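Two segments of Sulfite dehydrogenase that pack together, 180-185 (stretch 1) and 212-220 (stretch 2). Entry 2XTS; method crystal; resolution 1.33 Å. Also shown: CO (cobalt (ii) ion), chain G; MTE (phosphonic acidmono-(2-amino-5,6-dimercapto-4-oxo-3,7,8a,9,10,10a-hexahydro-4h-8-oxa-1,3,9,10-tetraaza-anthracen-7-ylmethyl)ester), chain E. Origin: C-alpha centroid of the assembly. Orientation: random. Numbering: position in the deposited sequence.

Stretch 1 (180-185) GRSFPM
Stretch 2 (212-220) RLVVPGWEG

A strand can pack against a strand and the turn that follows it through side chains alone, and sulfite dehydrogenase offers a compact example. Residues 181-184 and 212-214 are extended and run in broadly the same direction, with V215, W218 and E219 lying beyond the second strand. Phi/psi are -140/146 at R181, -125/138 at F183, -81/141 at L213, -126/83 at V215, -104/153 at W218 and -52/143 at E219. The backbones stay well apart: the CA atoms of R181 and L213 are 11.0 Å apart, those of F183 and V215 9.9 Å. No backbone hydrogen bond crosses the gap, so side chains must fill it, burying 273 Å² in all.

The apolar part centres on F183 (chi1 -65°, chi2 75°). Its CB points sideways, but the ring comes nearer to stretch 2, placing CZ 4.0 Å from L213 CD1 and CE2 3.8 Å from V215 CG2, the latter at the ring edge. L213 (m, t) and V215 (t) both direct CB toward stretch 1, and their branched methyls suit a ring that needs no polar partner. W218 (chi1 -76°, chi2 20°) extends the patch: its CZ3 lies 4.2 Å from F183 CD2, while its CH2 meets P184 CD (C-gamma endo) at 3.8 Å, at the indole edge.

A type II turn, V215 to W218, brings the valine and tryptophan to the same phenyl ring. W218 N donates to V215 O at 3.0 Å, and G217 takes phi 85°, psi -8°, which favours glycine.

The polar part is a salt bridge. R181, m at chi1 to chi3 with chi4 -93°, sends NH1 and NH2 to E219 OE2, each 3.0 Å away, near the guanidinium plane. E219 (p, t, chi3 0°) does double duty: its OE1 binds cobalt at 2.1 Å, while OE2 accepts from a cobalt-bound water, 2.7 Å from the water oxygen.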

# COMPACT_ATOMS: atom_id res chain seq x y z
N GLY A 180 4.10 -18.52 20.85
CA GLY A 180 4.87 -19.61 20.27
C GLY A 180 3.96 -20.55 19.51
O GLY A 180 2.91 -20.92 20.00
N ARG A 181 4.40 -20.94 18.31
CA ARG A 181 3.67 -21.86 17.46
C ARG A 181 4.63 -22.83 16.79
O ARG A 181 5.74 -22.46 16.40
CB ARG A 181 2.85 -21.13 16.38
CG ARG A 181 1.61 -20.41 16.89
CD ARG A 181 0.60 -21.35 17.52
NE ARG A 181 0.10 -22.37 16.63
CZ ARG A 181 -0.99 -22.31 15.88
NH1 ARG A 181 -1.76 -21.24 15.84
NH2 ARG A 181 -1.34 -23.36 15.16
N SER A 182 4.15 -24.06 16.60
CA SER A 182 4.90 -25.13 15.95
C SER A 182 4.52 -25.30 14.48
O SER A 182 3.34 -25.30 14.12
CB SER A 182 4.60 -26.44 16.66
OG SER A 182 4.91 -26.36 18.03
N PHE A 183 5.53 -25.48 13.63
CA PHE A 183 5.35 -25.64 12.19
C PHE A 183 6.02 -26.93 11.73
O PHE A 183 7.15 -27.19 12.10
CB PHE A 183 6.08 -24.53 11.44
CG PHE A 183 5.58 -23.14 11.66
CD1 PHE A 183 5.83 -22.48 12.83
CD2 PHE A 183 4.91 -22.47 10.66
CE1 PHE A 183 5.38 -21.18 13.00
CE2 PHE A 183 4.49 -21.16 10.82
CZ PHE A 183 4.70 -20.53 12.00
N PRO A 184 5.37 -27.70 10.84
CA PRO A 184 6.10 -28.79 10.22
C PRO A 184 7.18 -28.26 9.28
O PRO A 184 6.97 -27.28 8.58
CB PRO A 184 5.02 -29.53 9.43
CG PRO A 184 4.03 -28.51 9.12
CD PRO A 184 4.04 -27.53 10.23
N MET A 185 8.32 -28.95 9.23
CA MET A 185 9.44 -28.47 8.43
C MET A 185 9.09 -28.35 6.95
O MET A 185 9.59 -27.46 6.28
CB MET A 185 10.67 -29.39 8.62
CG MET A 185 12.02 -28.79 8.22
SD MET A 185 12.44 -27.20 9.00
CE MET A 185 12.18 -27.55 10.72
N ARG A 212 8.59 -10.07 11.15
CA ARG A 212 7.52 -11.02 11.44
C ARG A 212 7.62 -12.22 10.52
O ARG A 212 8.21 -12.13 9.45
CB ARG A 212 6.12 -10.39 11.29
CG ARG A 212 5.65 -10.27 9.84
CD ARG A 212 4.25 -9.71 9.73
NE ARG A 212 3.30 -10.53 10.47
CZ ARG A 212 2.10 -10.11 10.86
NH1 ARG A 212 1.61 -8.96 10.41
NH2 ARG A 212 1.35 -10.88 11.63
N LEU A 213 6.97 -13.32 10.90
CA LEU A 213 6.72 -14.38 9.95
C LEU A 213 5.51 -14.09 9.08
O LEU A 213 4.50 -13.59 9.56
CB LEU A 213 6.50 -15.71 10.67
CG LEU A 213 7.67 -16.22 11.51
CD1 LEU A 213 7.39 -17.61 12.07
CD2 LEU A 213 8.98 -16.20 10.73
N VAL A 214 5.65 -14.47 7.82
CA VAL A 214 4.60 -14.48 6.81
C VAL A 214 4.44 -15.94 6.42
O VAL A 214 5.42 -16.60 6.02
CB VAL A 214 4.94 -13.56 5.61
CG1 VAL A 214 3.99 -13.81 4.45
CG2 VAL A 214 4.88 -12.13 6.07
N VAL A 215 3.22 -16.48 6.60
CA VAL A 215 2.94 -17.93 6.47
C VAL A 215 1.78 -18.10 5.48
O VAL A 215 0.61 -18.18 5.87
CB VAL A 215 2.58 -18.54 7.85
CG1 VAL A 215 2.56 -20.06 7.76
CG2 VAL A 215 3.55 -18.02 8.95
N PRO A 216 2.09 -18.09 4.18
CA PRO A 216 1.03 -17.96 3.20
C PRO A 216 -0.07 -19.02 3.32
O PRO A 216 0.19 -20.22 3.39
CB PRO A 216 1.76 -18.05 1.88
CG PRO A 216 3.08 -17.44 2.20
CD PRO A 216 3.41 -17.98 3.54
N GLY A 217 -1.30 -18.53 3.40
CA GLY A 217 -2.46 -19.38 3.44
C GLY A 217 -2.84 -19.92 4.81
O GLY A 217 -3.88 -20.56 4.93
N TRP A 218 -2.00 -19.70 5.81
CA TRP A 218 -2.18 -20.28 7.14
C TRP A 218 -2.70 -19.23 8.12
O TRP A 218 -2.52 -18.02 7.94
CB TRP A 218 -0.88 -20.92 7.62
CG TRP A 218 -0.55 -22.23 6.98
CD1 TRP A 218 -1.04 -22.70 5.80
CD2 TRP A 218 0.29 -23.27 7.51
NE1 TRP A 218 -0.56 -23.96 5.56
CE2 TRP A 218 0.26 -24.33 6.59
CE3 TRP A 218 1.04 -23.41 8.68
CZ2 TRP A 218 0.95 -25.52 6.83
CZ3 TRP A 218 1.70 -24.58 8.91
CH2 TRP A 218 1.67 -25.62 7.99
N GLU A 219 -3.41 -19.71 9.14
CA GLU A 219 -4.10 -18.87 10.09
C GLU A 219 -3.19 -17.82 10.68
O GLU A 219 -2.02 -18.07 10.99
CB GLU A 219 -4.77 -19.75 11.17
CG GLU A 219 -3.80 -20.43 12.13
CD GLU A 219 -4.44 -21.52 13.00
OE1 GLU A 219 -5.66 -21.76 12.87
OE2 GLU A 219 -3.69 -22.15 13.79
N GLY A 220 -3.76 -16.64 10.89
CA GLY A 220 -2.97 -15.48 11.29
C GLY A 220 -2.16 -15.68 12.55
O GLY A 220 -1.10 -15.08 12.71
CO CO G . -6.75 -23.52 13.03
N1 MTE E . 2.78 -12.51 17.25
C2 MTE E . 3.10 -12.21 18.50
N2 MTE E . 4.41 -12.18 18.84
N3 MTE E . 2.17 -11.92 19.44
C4 MTE E . 0.84 -11.92 19.17
O4 MTE E . 0.04 -11.63 20.08
N5 MTE E . -0.92 -12.40 17.43
C6 MTE E . -1.09 -13.28 16.31
C7 MTE E . -0.16 -13.02 15.13
N8 MTE E . 1.20 -12.92 15.59
C9 MTE E . 0.40 -12.27 17.83
C10 MTE E . 1.47 -12.58 16.86
C1' MTE E . -2.52 -13.32 15.79
S1' MTE E . -3.72 -14.19 16.72
C2' MTE E . -2.87 -12.78 14.60
S2' MTE E . -4.44 -12.98 13.93
C3' MTE E . -1.83 -12.00 13.82
O3' MTE E . -0.58 -11.83 14.50
C4' MTE E . -2.35 -10.61 13.52
O4' MTE E . -1.40 -9.91 12.70
P MTE E . -1.56 -8.31 12.65
O1P MTE E . -2.99 -8.19 12.04
O2P MTE E . -1.54 -7.74 14.03
O3P MTE E . -0.51 -7.85 11.70
O HOH W 1 -5.20 -24.28 14.32
O HOH W 2 -7.97 -23.06 14.71